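Local structure of MPN domain-containing protein (Archaeoglobus fulgidus, 1OI0) at residues 2-7 with 91-96; 104-109 with 116-121. The protein is a zinc-binding protein of the JAB1/MPN domain family that probably acts as a metallopeptidase, with a possible link to proteasomal deubiquitination. All blocks are in the same frame, centred on the assembly; numbering follows the deposited sequence.

Contact 1: 2-7 with 91-96; sequences SSMKIS and GKYHII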
# COMPACT_ATOMS: atom_id res chain seq x y z
N SER A 2 13.38 7.87 -11.23
CA SER A 2 12.48 8.99 -10.99
C SER A 2 11.04 8.53 -10.85
O SER A 2 10.11 9.24 -11.24
CB SER A 2 12.60 10.04 -12.10
OG SER A 2 13.79 10.80 -11.94
N SER A 3 10.86 7.33 -10.31
CA SER A 3 9.52 6.80 -10.08
C SER A 3 9.30 6.99 -8.59
O SER A 3 10.21 7.42 -7.87
CB SER A 3 9.44 5.31 -10.41
OG SER A 3 10.02 4.53 -9.38
N MET A 4 8.09 6.70 -8.12
CA MET A 4 7.82 6.82 -6.70
C MET A 4 8.70 5.79 -6.01
O MET A 4 9.08 4.77 -6.60
CB MET A 4 6.35 6.55 -6.40
CG MET A 4 5.99 6.57 -4.92
SD MET A 4 6.53 8.05 -4.03
CE MET A 4 5.47 9.27 -4.76
N LYS A 5 9.04 6.06 -4.76
CA LYS A 5 9.89 5.17 -3.99
C LYS A 5 9.22 4.85 -2.66
O LYS A 5 8.33 5.57 -2.22
CB LYS A 5 11.24 5.84 -3.73
CG LYS A 5 11.98 6.23 -5.01
CD LYS A 5 13.16 7.13 -4.72
CE LYS A 5 13.90 7.49 -6.01
NZ LYS A 5 12.99 8.15 -6.99
N ILE A 6 9.66 3.76 -2.04
CA ILE A 6 9.13 3.36 -0.75
C ILE A 6 10.30 2.85 0.07
O ILE A 6 11.18 2.16 -0.45
CB ILE A 6 8.06 2.24 -0.89
CG1 ILE A 6 7.47 1.93 0.49
CG2 ILE A 6 8.66 0.99 -1.53
CD1 ILE A 6 6.25 1.02 0.45
N SER A 7 10.33 3.21 1.35
CA SER A 7 11.42 2.78 2.21
C SER A 7 11.20 1.33 2.60
O SER A 7 10.07 0.87 2.74
CB SER A 7 11.48 3.65 3.47
OG SER A 7 10.36 3.42 4.31
N GLY A 91 -5.43 9.79 -4.40
CA GLY A 91 -4.12 9.17 -4.35
C GLY A 91 -3.63 8.64 -5.68
O GLY A 91 -4.40 8.11 -6.49
N LYS A 92 -2.33 8.78 -5.90
CA LYS A 92 -1.70 8.35 -7.14
C LYS A 92 -1.28 6.88 -7.10
O LYS A 92 -1.37 6.18 -8.11
CB LYS A 92 -0.47 9.22 -7.41
CG LYS A 92 -0.70 10.71 -7.25
CD LYS A 92 0.60 11.49 -7.44
CE LYS A 92 0.41 12.97 -7.13
NZ LYS A 92 0.03 13.20 -5.71
N TYR A 93 -0.83 6.42 -5.94
CA TYR A 93 -0.35 5.05 -5.81
C TYR A 93 -1.12 4.22 -4.80
O TYR A 93 -1.54 4.72 -3.76
CB TYR A 93 1.12 5.07 -5.42
CG TYR A 93 1.96 5.88 -6.37
CD1 TYR A 93 2.29 5.39 -7.63
CD2 TYR A 93 2.38 7.17 -6.03
CE1 TYR A 93 3.03 6.16 -8.53
CE2 TYR A 93 3.11 7.94 -6.92
CZ TYR A 93 3.43 7.43 -8.16
OH TYR A 93 4.16 8.19 -9.05
N HIS A 94 -1.29 2.95 -5.12
CA HIS A 94 -2.02 2.05 -4.24
C HIS A 94 -1.37 0.68 -4.16
O HIS A 94 -1.25 -0.03 -5.15
CB HIS A 94 -3.47 1.94 -4.70
CG HIS A 94 -4.18 3.25 -4.75
ND1 HIS A 94 -4.16 4.07 -5.86
CD2 HIS A 94 -4.87 3.93 -3.80
CE1 HIS A 94 -4.80 5.19 -5.60
NE2 HIS A 94 -5.24 5.13 -4.35
N ILE A 95 -0.94 0.32 -2.95
CA ILE A 95 -0.29 -0.96 -2.72
C ILE A 95 -1.24 -2.01 -2.16
O ILE A 95 -2.12 -1.70 -1.36
CB ILE A 95 0.88 -0.81 -1.73
CG1 ILE A 95 1.94 0.12 -2.31
CG2 ILE A 95 1.46 -2.17 -1.38
CD1 ILE A 95 3.04 0.48 -1.33
N ILE A 96 -1.07 -3.24 -2.61
CA ILE A 96 -1.85 -4.35 -2.09
C ILE A 96 -0.82 -5.38 -1.61
O ILE A 96 0.10 -5.72 -2.35
CB ILE A 96 -2.73 -5.05 -3.15
CG1 ILE A 96 -3.82 -4.10 -3.64
CG2 ILE A 96 -3.37 -6.31 -2.56
CD1 ILE A 96 -4.76 -4.72 -4.65

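Contact 2: 104-109 with 116-121; sequences NSWKCY and VELEVV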
# COMPACT_ATOMS: atom_id res chain seq x y z
N ASN A 104 8.19 -10.20 -0.36
CA ASN A 104 7.80 -9.87 -1.72
C ASN A 104 6.31 -10.02 -2.00
O ASN A 104 5.88 -10.00 -3.16
CB ASN A 104 8.59 -10.72 -2.71
CG ASN A 104 10.09 -10.59 -2.50
OD1 ASN A 104 10.64 -9.49 -2.52
ND2 ASN A 104 10.76 -11.72 -2.31
N SER A 105 5.51 -10.14 -0.95
CA SER A 105 4.07 -10.30 -1.08
C SER A 105 3.35 -8.96 -1.21
O SER A 105 2.45 -8.65 -0.44
CB SER A 105 3.52 -11.07 0.12
OG SER A 105 4.12 -12.35 0.21
N TRP A 106 3.75 -8.17 -2.20
CA TRP A 106 3.15 -6.87 -2.42
C TRP A 106 3.28 -6.41 -3.87
O TRP A 106 4.20 -6.82 -4.58
CB TRP A 106 3.80 -5.82 -1.51
CG TRP A 106 5.24 -5.55 -1.83
CD1 TRP A 106 6.33 -6.26 -1.39
CD2 TRP A 106 5.76 -4.52 -2.69
NE1 TRP A 106 7.49 -5.72 -1.91
CE2 TRP A 106 7.16 -4.66 -2.71
CE3 TRP A 106 5.16 -3.50 -3.43
CZ2 TRP A 106 7.98 -3.81 -3.46
CZ3 TRP A 106 5.98 -2.65 -4.17
CH2 TRP A 106 7.38 -2.82 -4.18
N LYS A 107 2.35 -5.56 -4.28
CA LYS A 107 2.34 -4.99 -5.63
C LYS A 107 1.76 -3.58 -5.54
O LYS A 107 0.93 -3.30 -4.68
CB LYS A 107 1.50 -5.85 -6.58
CG LYS A 107 2.02 -7.26 -6.77
CD LYS A 107 1.18 -8.03 -7.77
CE LYS A 107 1.68 -9.46 -7.92
NZ LYS A 107 3.11 -9.49 -8.36
N CYS A 108 2.19 -2.70 -6.43
CA CYS A 108 1.70 -1.33 -6.44
C CYS A 108 0.97 -1.04 -7.74
O CYS A 108 1.34 -1.55 -8.80
CB CYS A 108 2.86 -0.34 -6.26
SG CYS A 108 2.35 1.38 -5.95
N TYR A 109 -0.08 -0.22 -7.65
CA TYR A 109 -0.89 0.15 -8.81
C TYR A 109 -1.12 1.65 -8.84
O TYR A 109 -0.99 2.33 -7.82
CB TYR A 109 -2.24 -0.57 -8.76
CG TYR A 109 -2.14 -2.07 -8.60
CD1 TYR A 109 -2.02 -2.66 -7.34
CD2 TYR A 109 -2.09 -2.90 -9.72
CE1 TYR A 109 -1.86 -4.03 -7.20
CE2 TYR A 109 -1.92 -4.27 -9.59
CZ TYR A 109 -1.81 -4.83 -8.32
OH TYR A 109 -1.64 -6.19 -8.19
N VAL A 116 2.41 -0.61 -11.32
CA VAL A 116 3.53 0.31 -11.53
C VAL A 116 4.65 -0.05 -10.56
O VAL A 116 4.42 -0.73 -9.56
CB VAL A 116 3.11 1.77 -11.29
CG1 VAL A 116 2.03 2.17 -12.29
CG2 VAL A 116 2.63 1.95 -9.87
N GLU A 117 5.86 0.41 -10.85
CA GLU A 117 6.99 0.11 -9.98
C GLU A 117 7.14 1.08 -8.82
O GLU A 117 6.67 2.22 -8.85
CB GLU A 117 8.30 0.15 -10.77
CG GLU A 117 8.38 -0.75 -11.99
CD GLU A 117 9.74 -0.64 -12.67
OE1 GLU A 117 10.51 0.27 -12.28
OE2 GLU A 117 10.04 -1.44 -13.57
N LEU A 118 7.80 0.60 -7.78
CA LEU A 118 8.13 1.39 -6.61
C LEU A 118 9.58 1.02 -6.33
O LEU A 118 9.89 -0.15 -6.12
CB LEU A 118 7.29 1.01 -5.39
CG LEU A 118 5.87 1.57 -5.28
CD1 LEU A 118 5.33 1.24 -3.90
CD2 LEU A 118 5.87 3.08 -5.50
N GLU A 119 10.47 2.00 -6.37
CA GLU A 119 11.87 1.70 -6.09
C GLU A 119 12.03 1.63 -4.58
O GLU A 119 11.70 2.58 -3.87
CB GLU A 119 12.79 2.77 -6.66
CG GLU A 119 14.26 2.36 -6.65
CD GLU A 119 15.19 3.48 -7.06
OE1 GLU A 119 14.76 4.35 -7.85
OE2 GLU A 119 16.35 3.48 -6.61
N VAL A 120 12.52 0.50 -4.09
CA VAL A 120 12.71 0.34 -2.65
C VAL A 120 14.04 0.97 -2.27
O VAL A 120 15.08 0.63 -2.83
CB VAL A 120 12.72 -1.15 -2.25
CG1 VAL A 120 12.89 -1.28 -0.75
CG2 VAL A 120 11.43 -1.82 -2.71
N VAL A 121 13.99 1.90 -1.32
CA VAL A 121 15.20 2.59 -0.88
C VAL A 121 15.44 2.39 0.62
O VAL A 121 14.77 1.58 1.26
CB VAL A 121 15.12 4.10 -1.17
CG1 VAL A 121 14.95 4.32 -2.67
CG2 VAL A 121 13.95 4.72 -0.42
O HOH W 1 4.32 -3.33 -8.28

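Contact 1: 2-7 with 91-96
Met4 lies over one face of the Tyr93 ring, its CB 3.8 Å from the ring centroid and displaced toward the rim where CZ and CE2 lie, a CH-pi contact. CG is anti to the backbone N (chi1 176°), which keeps it over the face, above the CD2-CE2 bond; bends at chi2 and chi3 then bring CE down beside the rim, 3.5 Å from Tyr93 CE2. The sulfur, 5.2 Å from the ring centroid and 41° off the normal, makes an oblique Met-aromatic contact. CB of Lys92 packs on the opposite ring face, so the phenol is sandwiched between aliphatic carbons. Deeper in, Ile6 and Ile95 reach toward each other tip to tip, CD1 of Ile6 standing 3.7 Å from CD1 of Ile95. The two strands are too far apart to pair: the CA atoms of Met4 and Tyr93 are 8.4 Å apart, and Ile6 and Ile95 stand farther apart still. Strand 5-6 finds its backbone partners in Glu119 and Val121 on one hand and Asp35 and Met37 on the other. Phe66 and Met37 of the same sheet also pack on Met4. With only carbon, sulfur and an aromatic face meeting, the contact rests on dispersion and hydrophobic burial, and joins distant strands of the curved sheet through side chains alone.

Contact 2: 104-109 with 116-121
Trp106 and Leu118 cross obliquely, the far end of the indole meeting the leucine where CZ3 comes within 4.0 Å of Leu118 CD1. Val120 meets the benzo ring at a slant too, its CG2 4.1 Å from Trp106 CZ2. The tryptophan CG sits between the backbone N and the carbonyl carbon (chi1 66°), and this rotation swings the indole out over the 116-121 segment; Leu11 of helix 8-21 touches both Trp106 and Val120. Were the indole cut back to an alanine, Val120 would probably lose its partner in the 104-109 segment, Leu118 would be left there with Cys108 alone, and a gap would open beside Leu11. Nearer the turn, Cys108 points its SG at the branch point of Leu118, 3.6 Å from CG, while CG2 of Val116 lies 4.0 Å from the same sulfur. Here the backbones also meet: Val116 N donates to Cys108 O at 2.9 Å and 164°. The return bond is replaced by a water that accepts from Cys108 N and donates to Val116 O, so the chains begin to part at this point. Residues 116-120 run at 135° to residues 106-109, well short of antiparallel, and Glu119 pairs with Met4 and Ile6 of the 2-7 segment instead. The arrangement is that of a beta hairpin whose returning arm peels away from its partner, spanning the two ends of the curved sheet of this JAB1/MPN domain.

Contacts 1 and 2 are consecutive along the chain, with centres 7 Å apart, and share one apolar interior: Ile95 CD1 of contact 1 lies 3.5 Å from Leu118 CD1 of contact 2. Their segments are also joined through the sheet. Strands 93-98 and 106-110 are antiparallel neighbours, with a probable hydrogen bond of 2.8 Å from Tyr109 N to His94 O, while strand 5-6 runs beside 119-120. The zinc, held by His70, His72 and Asp83, lies about 11 Å from the side chain of Ile95 and about 8 Å from that of Tyr109, whose OH bonds to Cys77 O. Both contacts lie near the metal site, but none of their residues is a zinc ligand.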